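Local coordinates for protein putative oxidoreductase (Bacteroides fragilis NCTC 9343, PDB 3FHL) that is a putative oxidoreductase of the Gfo/Idh/MocA family, probably binding a nicotinamide dinucleotide in its Rossmann domain, at residues 132-137 with 251-256; 144-149 with 189-194. All coordinates share one frame; numbering follows the deposited sequence.

Contact 1. Residues 132-137 with 251-256; sequences LTVRDI and GSYVKY
Helix residues 132-137 run almost exactly antiparallel to the strand of 251-256, their axes 173° apart in direction and 10.8 Å apart at closest approach; the alpha carbons come nearest at Ile137 CA and Tyr253 CA, 8.4 Å. With CG anti to the backbone N (chi1 177°), Tyr253 sends its ring off the strand to run beside the helix, from Ile137 toward Thr133, meeting three side chains. Ile137 brings the end of its longer branch down on one face: CD1 stands 3.4 Å from the centroid of the Tyr253 ring and only 3° off its normal, a nearly perfectly centred CH-pi contact. Toward the N-terminal side of the helix segment, at the hydroxyl end of the ring, the methyl CG2 of Thr133 lies 3.6 Å from Tyr253 OH. Val134 adds a looser touch, CG2 to Tyr253 CE2 at 4.2 Å. The hydroxyl of Thr133 is engaged elsewhere, with Ala129 O and the backbone N of Ile303. All four touching residues are buried. Helix 129-139 covers one face of the mixed sheet here; Val134 also rests on Phe244 and Leu246 of the adjacent strand 244-248 and on Leu190 of helix 180-191, while Ser252 and Val254 meet the second subunit.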
ATOM      1  N   LEU C 132       2.070   4.150 -20.189  1.00 26.33           N
ATOM      2  CA  LEU C 132       2.206   3.571 -21.533  1.00 24.86           C
ATOM      3  C   LEU C 132       2.989   2.263 -21.513  1.00 25.38           C
ATOM      4  O   LEU C 132       2.671   1.332 -22.244  1.00 25.41           O
ATOM      5  CB  LEU C 132       2.874   4.577 -22.489  1.00 26.48           C
ATOM      6  CG  LEU C 132       2.026   5.789 -22.898  1.00 26.39           C
ATOM      7  CD1 LEU C 132       2.842   6.710 -23.809  1.00 24.72           C
ATOM      8  CD2 LEU C 132       0.742   5.362 -23.620  1.00 24.11           C
ATOM      9  N   THR C 133       4.015   2.195 -20.668  1.00 27.59           N
ATOM     10  CA  THR C 133       4.784   0.975 -20.534  1.00 25.19           C
ATOM     11  C   THR C 133       3.951  -0.107 -19.863  1.00 26.34           C
ATOM     12  O   THR C 133       3.964  -1.249 -20.305  1.00 25.80           O
ATOM     13  CB  THR C 133       6.083   1.222 -19.759  1.00 28.68           C
ATOM     14  OG1 THR C 133       6.827   2.266 -20.409  1.00 29.18           O
ATOM     15  CG2 THR C 133       6.919  -0.031 -19.739  1.00 27.84           C
ATOM     16  N   VAL C 134       3.204   0.262 -18.821  1.00 26.45           N
ATOM     17  CA  VAL C 134       2.253  -0.677 -18.189  1.00 28.73           C
ATOM     18  C   VAL C 134       1.281  -1.263 -19.230  1.00 29.77           C
ATOM     19  O   VAL C 134       1.133  -2.472 -19.309  1.00 24.50           O
ATOM     20  CB  VAL C 134       1.488  -0.032 -16.983  1.00 28.97           C
ATOM     21  CG1 VAL C 134       0.251  -0.878 -16.559  1.00 28.12           C
ATOM     22  CG2 VAL C 134       2.440   0.198 -15.793  1.00 29.74           C
ATOM     23  N   ARG C 135       0.668  -0.413 -20.055  1.00 31.68           N
ATOM     24  CA  ARG C 135      -0.230  -0.905 -21.122  1.00 29.91           C
ATOM     25  C   ARG C 135       0.473  -1.928 -22.037  1.00 27.68           C
ATOM     26  O   ARG C 135      -0.105  -2.968 -22.375  1.00 31.72           O
ATOM     27  CB  ARG C 135      -0.794   0.258 -21.954  1.00 24.61           C
ATOM     28  CG  ARG C 135      -1.688   1.247 -21.213  1.00 31.30           C
ATOM     29  CD  ARG C 135      -2.529   2.075 -22.212  1.00 37.74           C
ATOM     30  NE  ARG C 135      -3.861   1.492 -22.391  1.00 46.51           N
ATOM     31  CZ  ARG C 135      -5.009   2.168 -22.331  1.00 50.79           C
ATOM     32  NH1 ARG C 135      -5.027   3.490 -22.147  1.00 43.39           N
ATOM     33  NH2 ARG C 135      -6.155   1.515 -22.483  1.00 51.15           N
ATOM     34  N   ASP C 136       1.727  -1.632 -22.397  1.00 28.62           N
ATOM     35  CA  ASP C 136       2.572  -2.506 -23.211  1.00 30.68           C
ATOM     36  C   ASP C 136       2.820  -3.882 -22.585  1.00 33.82           C
ATOM     37  O   ASP C 136       2.669  -4.904 -23.259  1.00 30.70           O
ATOM     38  CB  ASP C 136       3.915  -1.823 -23.492  1.00 32.86           C
ATOM     39  CG  ASP C 136       4.715  -2.517 -24.590  1.00 38.41           C
ATOM     40  OD1 ASP C 136       4.149  -2.750 -25.675  1.00 39.56           O
ATOM     41  OD2 ASP C 136       5.917  -2.809 -24.377  1.00 34.64           O
ATOM     42  N   ILE C 137       3.183  -3.896 -21.299  1.00 32.98           N
ATOM     43  CA  ILE C 137       3.425  -5.132 -20.532  1.00 27.97           C
ATOM     44  C   ILE C 137       2.161  -5.995 -20.493  1.00 23.74           C
ATOM     45  O   ILE C 137       2.218  -7.207 -20.681  1.00 28.36           O
ATOM     46  CB  ILE C 137       3.909  -4.784 -19.094  1.00 31.81           C
ATOM     47  CG1 ILE C 137       5.388  -4.418 -19.125  1.00 32.11           C
ATOM     48  CG2 ILE C 137       3.671  -5.935 -18.106  1.00 34.03           C
ATOM     49  CD1 ILE C 137       5.714  -3.259 -18.273  1.00 34.35           C
ATOM     50  N   GLY C 251       4.793 -13.469 -13.034  1.00 27.90           N
ATOM     51  CA  GLY C 251       5.771 -12.487 -12.616  1.00 29.07           C
ATOM     52  C   GLY C 251       5.244 -11.133 -12.236  1.00 29.93           C
ATOM     53  O   GLY C 251       4.042 -10.929 -12.145  1.00 27.54           O
ATOM     54  N   SER C 252       6.178 -10.211 -12.029  1.00 25.24           N
ATOM     55  CA  SER C 252       5.898  -8.888 -11.512  1.00 29.32           C
ATOM     56  C   SER C 252       6.639  -7.811 -12.284  1.00 26.44           C
ATOM     57  O   SER C 252       7.678  -8.068 -12.883  1.00 27.68           O
ATOM     58  CB  SER C 252       6.302  -8.808 -10.035  1.00 26.51           C
ATOM     59  OG  SER C 252       5.602  -9.798  -9.271  1.00 30.09           O
ATOM     60  N   TYR C 253       6.084  -6.606 -12.241  1.00 28.79           N
ATOM     61  CA  TYR C 253       6.712  -5.420 -12.782  1.00 28.05           C
ATOM     62  C   TYR C 253       6.628  -4.320 -11.730  1.00 31.13           C
ATOM     63  O   TYR C 253       5.551  -4.054 -11.193  1.00 26.76           O
ATOM     64  CB  TYR C 253       5.989  -4.971 -14.061  1.00 27.22           C
ATOM     65  CG  TYR C 253       6.533  -3.697 -14.659  1.00 24.75           C
ATOM     66  CD1 TYR C 253       7.783  -3.682 -15.304  1.00 28.27           C
ATOM     67  CD2 TYR C 253       5.801  -2.516 -14.602  1.00 28.55           C
ATOM     68  CE1 TYR C 253       8.284  -2.517 -15.858  1.00 29.15           C
ATOM     69  CE2 TYR C 253       6.289  -1.342 -15.159  1.00 23.52           C
ATOM     70  CZ  TYR C 253       7.524  -1.352 -15.788  1.00 26.11           C
ATOM     71  OH  TYR C 253       7.987  -0.182 -16.328  1.00 33.43           O
ATOM     72  N   VAL C 254       7.769  -3.691 -11.446  1.00 26.46           N
ATOM     73  CA  VAL C 254       7.869  -2.647 -10.427  1.00 27.53           C
ATOM     74  C   VAL C 254       8.633  -1.438 -10.972  1.00 29.15           C
ATOM     75  O   VAL C 254       9.782  -1.557 -11.403  1.00 28.51           O
ATOM     76  CB  VAL C 254       8.604  -3.163  -9.138  1.00 27.66           C
ATOM     77  CG1 VAL C 254       8.535  -2.130  -8.061  1.00 30.43           C
ATOM     78  CG2 VAL C 254       7.993  -4.472  -8.617  1.00 31.17           C
ATOM     79  N   LYS C 255       8.007  -0.268 -10.903  1.00 26.99           N
ATOM     80  CA  LYS C 255       8.554   0.958 -11.464  1.00 24.85           C
ATOM     81  C   LYS C 255       8.580   2.070 -10.409  1.00 26.73           C
ATOM     82  O   LYS C 255       7.638   2.218  -9.644  1.00 26.22           O
ATOM     83  CB  LYS C 255       7.669   1.382 -12.657  1.00 28.45           C
ATOM     84  CG  LYS C 255       8.019   2.713 -13.322  1.00 31.40           C
ATOM     85  CD  LYS C 255       8.994   2.511 -14.467  1.00 34.00           C
ATOM     86  CE  LYS C 255       9.089   3.725 -15.396  1.00 26.26           C
ATOM     87  NZ  LYS C 255       9.685   4.920 -14.736  1.00 28.49           N
ATOM     88  N   TYR C 256       9.661   2.844 -10.375  1.00 27.17           N
ATOM     89  CA  TYR C 256       9.755   4.027  -9.513  1.00 23.98           C
ATOM     90  C   TYR C 256       9.865   5.303 -10.325  1.00 31.15           C
ATOM     91  O   TYR C 256      10.251   5.274 -11.496  1.00 30.62           O
ATOM     92  CB  TYR C 256      10.990   3.931  -8.602  1.00 24.59           C
ATOM     93  CG  TYR C 256      10.895   2.827  -7.568  1.00 28.82           C
ATOM     94  CD1 TYR C 256      10.475   3.106  -6.262  1.00 28.66           C
ATOM     95  CD2 TYR C 256      11.197   1.503  -7.897  1.00 31.16           C
ATOM     96  CE1 TYR C 256      10.372   2.088  -5.300  1.00 30.17           C
ATOM     97  CE2 TYR C 256      11.089   0.477  -6.944  1.00 29.68           C
ATOM     98  CZ  TYR C 256      10.675   0.787  -5.651  1.00 32.39           C
ATOM     99  OH  TYR C 256      10.578  -0.210  -4.714  1.00 31.71           O
TER

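Contact 2. Residues 144-149 with 189-194; sequences GRLVEY and QLFGMP
In Tyr149 CG is anti to the backbone N (chi1 173°), which carries the ring off the strand toward the helix end; Phe191 has CG anti to its carbonyl carbon (chi1 -53°), which turns that ring back toward the strand. The result is a T-shaped stack, with the edge of Phe191 directed at the face of Tyr149, ring centroids 4.9 Å apart and planes at 73°. The leading atom is Phe191 CE2, 3.5 Å from Tyr149 CG, so it strikes the face near the rim where the ring joins CB rather than over its middle. Two leucines complete the group. Leu146 sets CD2 against the end of the phenylalanine, 3.7 Å from Phe191 CZ. From the helix, Leu190 reaches the other end of the tyrosine, with CD1 3.6 Å from Tyr149 CE1; its own CB sits over the centre of the neighbouring Phe191 ring, 3.6 Å above the plane, so that ring is held both on a face and at its edge. Gly192, with positive phi, then takes the chain out of the helix. Between the two strand contacts, Val147 and Glu148 both face His247 in a classic beta bulge, and Glu148 forms a salt bridge with Lys232 of the second subunit. The contact thus joins the end of helix 180-191 to strand 146-154, beside helix 129-139, whose Phe131 touches both Tyr149 and Leu190, and strand 244-248, whose Leu246 packs on Leu146 and Tyr149.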
ATOM      1  N   GLY C 144       1.859 -12.977 -17.313  1.00 28.53           N
ATOM      2  CA  GLY C 144       0.883 -14.062 -17.311  1.00 32.42           C
ATOM      3  C   GLY C 144      -0.483 -13.439 -17.114  1.00 31.57           C
ATOM      4  O   GLY C 144      -0.781 -12.411 -17.706  1.00 33.98           O
ATOM      5  N   ARG C 145      -1.319 -14.057 -16.285  1.00 34.27           N
ATOM      6  CA  ARG C 145      -2.611 -13.460 -15.918  1.00 32.03           C
ATOM      7  C   ARG C 145      -2.377 -12.451 -14.787  1.00 32.38           C
ATOM      8  O   ARG C 145      -1.829 -12.821 -13.752  1.00 29.12           O
ATOM      9  CB  ARG C 145      -3.572 -14.553 -15.468  1.00 33.06           C
ATOM     10  CG  ARG C 145      -4.842 -14.045 -14.811  1.00 31.74           C
ATOM     11  CD  ARG C 145      -5.835 -15.155 -14.552  1.00 33.95           C
ATOM     12  NE  ARG C 145      -5.302 -16.286 -13.789  1.00 37.73           N
ATOM     13  CZ  ARG C 145      -5.335 -16.386 -12.460  1.00 36.90           C
ATOM     14  NH1 ARG C 145      -5.839 -15.403 -11.726  1.00 32.59           N
ATOM     15  NH2 ARG C 145      -4.846 -17.465 -11.862  1.00 31.06           N
ATOM     16  N   LEU C 146      -2.775 -11.194 -14.983  1.00 31.30           N
ATOM     17  CA  LEU C 146      -2.602 -10.167 -13.944  1.00 33.11           C
ATOM     18  C   LEU C 146      -3.541 -10.421 -12.772  1.00 37.63           C
ATOM     19  O   LEU C 146      -4.733 -10.727 -12.965  1.00 30.50           O
ATOM     20  CB  LEU C 146      -2.847  -8.759 -14.494  1.00 31.02           C
ATOM     21  CG  LEU C 146      -2.531  -7.572 -13.563  1.00 25.84           C
ATOM     22  CD1 LEU C 146      -1.046  -7.334 -13.489  1.00 25.35           C
ATOM     23  CD2 LEU C 146      -3.255  -6.326 -14.034  1.00 27.88           C
ATOM     24  N   VAL C 147      -2.999 -10.305 -11.557  1.00 30.09           N
ATOM     25  CA  VAL C 147      -3.810 -10.471 -10.344  1.00 29.83           C
ATOM     26  C   VAL C 147      -3.856  -9.233  -9.456  1.00 25.27           C
ATOM     27  O   VAL C 147      -4.792  -9.071  -8.669  1.00 28.11           O
ATOM     28  CB  VAL C 147      -3.399 -11.731  -9.522  1.00 28.47           C
ATOM     29  CG1 VAL C 147      -3.433 -12.984 -10.386  1.00 25.74           C
ATOM     30  CG2 VAL C 147      -2.010 -11.567  -8.882  1.00 20.48           C
ATOM     31  N   GLU C 148      -2.866  -8.345  -9.581  1.00 27.33           N
ATOM     32  CA  GLU C 148      -2.811  -7.174  -8.714  1.00 27.77           C
ATOM     33  C   GLU C 148      -2.185  -5.971  -9.403  1.00 22.43           C
ATOM     34  O   GLU C 148      -1.208  -6.114 -10.123  1.00 21.93           O
ATOM     35  CB  GLU C 148      -2.049  -7.492  -7.409  1.00 27.68           C
ATOM     36  CG  GLU C 148      -1.955  -6.298  -6.450  1.00 30.09           C
ATOM     37  CD  GLU C 148      -1.556  -6.664  -5.023  1.00 32.74           C
ATOM     38  OE1 GLU C 148      -0.750  -7.609  -4.846  1.00 28.57           O
ATOM     39  OE2 GLU C 148      -2.045  -5.980  -4.089  1.00 32.21           O
ATOM     40  N   TYR C 149      -2.759  -4.797  -9.149  1.00 20.48           N
ATOM     41  CA  TYR C 149      -2.328  -3.545  -9.750  1.00 23.62           C
ATOM     42  C   TYR C 149      -2.270  -2.519  -8.639  1.00 24.43           C
ATOM     43  O   TYR C 149      -3.289  -2.223  -7.996  1.00 26.99           O
ATOM     44  CB  TYR C 149      -3.379  -3.117 -10.788  1.00 27.03           C
ATOM     45  CG  TYR C 149      -3.216  -1.750 -11.423  1.00 28.21           C
ATOM     46  CD1 TYR C 149      -2.416  -1.583 -12.563  1.00 25.37           C
ATOM     47  CD2 TYR C 149      -3.898  -0.639 -10.919  1.00 24.60           C
ATOM     48  CE1 TYR C 149      -2.304  -0.350 -13.176  1.00 22.18           C
ATOM     49  CE2 TYR C 149      -3.788   0.607 -11.515  1.00 28.37           C
ATOM     50  CZ  TYR C 149      -2.995   0.743 -12.653  1.00 24.21           C
ATOM     51  OH  TYR C 149      -2.878   1.969 -13.244  1.00 27.08           O
ATOM     52  N   GLN C 189      -9.469   3.199 -17.265  1.00 29.05           N
ATOM     53  CA  GLN C 189      -9.061   2.868 -18.639  1.00 29.56           C
ATOM     54  C   GLN C 189      -8.634   1.407 -18.794  1.00 33.14           C
ATOM     55  O   GLN C 189      -9.004   0.737 -19.767  1.00 31.01           O
ATOM     56  CB  GLN C 189      -7.966   3.825 -19.142  1.00 31.15           C
ATOM     57  CG  GLN C 189      -8.505   5.211 -19.510  1.00 32.93           C
ATOM     58  CD  GLN C 189      -9.614   5.149 -20.576  1.00 42.06           C
ATOM     59  OE1 GLN C 189      -9.376   4.709 -21.702  1.00 41.02           O
ATOM     60  NE2 GLN C 189     -10.822   5.587 -20.215  1.00 32.86           N
ATOM     61  N   LEU C 190      -7.883   0.893 -17.824  1.00 28.57           N
ATOM     62  CA  LEU C 190      -7.421  -0.486 -17.924  1.00 27.31           C
ATOM     63  C   LEU C 190      -8.450  -1.537 -17.542  1.00 28.11           C
ATOM     64  O   LEU C 190      -8.480  -2.596 -18.152  1.00 32.90           O
ATOM     65  CB  LEU C 190      -6.146  -0.706 -17.104  1.00 26.66           C
ATOM     66  CG  LEU C 190      -4.926   0.162 -17.416  1.00 34.32           C
ATOM     67  CD1 LEU C 190      -3.824  -0.131 -16.416  1.00 29.41           C
ATOM     68  CD2 LEU C 190      -4.421  -0.051 -18.834  1.00 33.29           C
ATOM     69  N   PHE C 191      -9.285  -1.254 -16.538  1.00 28.62           N
ATOM     70  CA  PHE C 191     -10.035  -2.326 -15.866  1.00 31.90           C
ATOM     71  C   PHE C 191     -11.529  -2.089 -15.768  1.00 28.50           C
ATOM     72  O   PHE C 191     -12.257  -2.984 -15.366  1.00 31.00           O
ATOM     73  CB  PHE C 191      -9.490  -2.581 -14.446  1.00 26.93           C
ATOM     74  CG  PHE C 191      -8.013  -2.826 -14.398  1.00 31.30           C
ATOM     75  CD1 PHE C 191      -7.462  -3.944 -15.009  1.00 28.41           C
ATOM     76  CD2 PHE C 191      -7.173  -1.929 -13.758  1.00 25.45           C
ATOM     77  CE1 PHE C 191      -6.087  -4.165 -14.988  1.00 31.73           C
ATOM     78  CE2 PHE C 191      -5.811  -2.152 -13.714  1.00 24.09           C
ATOM     79  CZ  PHE C 191      -5.262  -3.267 -14.332  1.00 25.72           C
ATOM     80  N   GLY C 192     -11.974  -0.882 -16.102  1.00 30.21           N
ATOM     81  CA  GLY C 192     -13.403  -0.546 -16.032  1.00 33.97           C
ATOM     82  C   GLY C 192     -13.828   0.018 -14.688  1.00 35.84           C
ATOM     83  O   GLY C 192     -13.010   0.188 -13.777  1.00 36.19           O
ATOM     84  N   MET C 193     -15.114   0.321 -14.566  1.00 30.27           N
ATOM     85  CA  MET C 193     -15.680   0.829 -13.323  1.00 30.85           C
ATOM     86  C   MET C 193     -15.863  -0.278 -12.274  1.00 31.70           C
ATOM     87  O   MET C 193     -16.284  -1.394 -12.607  1.00 30.76           O
ATOM     88  CB  MET C 193     -16.989   1.593 -13.584  1.00 33.19           C
ATOM     89  CG  MET C 193     -16.788   2.908 -14.347  1.00 29.67           C
ATOM     90  SD  MET C 193     -16.145   4.307 -13.405  1.00 28.12           S
ATOM     91  CE  MET C 193     -17.602   4.853 -12.507  1.00 34.00           C
ATOM     92  N   PRO C 194     -15.530   0.024 -11.002  1.00 31.64           N
ATOM     93  CA  PRO C 194     -15.671  -0.967  -9.933  1.00 34.43           C
ATOM     94  C   PRO C 194     -17.120  -1.128  -9.437  1.00 32.25           C
ATOM     95  O   PRO C 194     -17.943  -0.223  -9.592  1.00 33.33           O
ATOM     96  CB  PRO C 194     -14.791  -0.385  -8.825  1.00 32.16           C
ATOM     97  CG  PRO C 194     -14.902   1.070  -9.007  1.00 31.37           C
ATOM     98  CD  PRO C 194     -15.003   1.302 -10.486  1.00 31.46           C
TER

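Contacts 1 and 2 each lay a helix on the same mixed sheet within the C-terminal alpha/beta domain, and the centres of the two contacts are about 12 Å apart. Contact 1 is wholly buried; contact 2 is partly buried, its two aromatics covered and its leucines partly exposed. Both rely on a strand tyrosine, but in contact 1 methyl groups of the helix meet it, one of them over the face, while in contact 2 a ring edge takes the face and a leucine methyl joins it. Helices 129-139 and 180-191 meet over this sheet, Val134 and the aliphatic part of Arg135 packing on Leu190. Strand residues from both, Ser252 and Glu148 among them, make polar contacts to the second subunit.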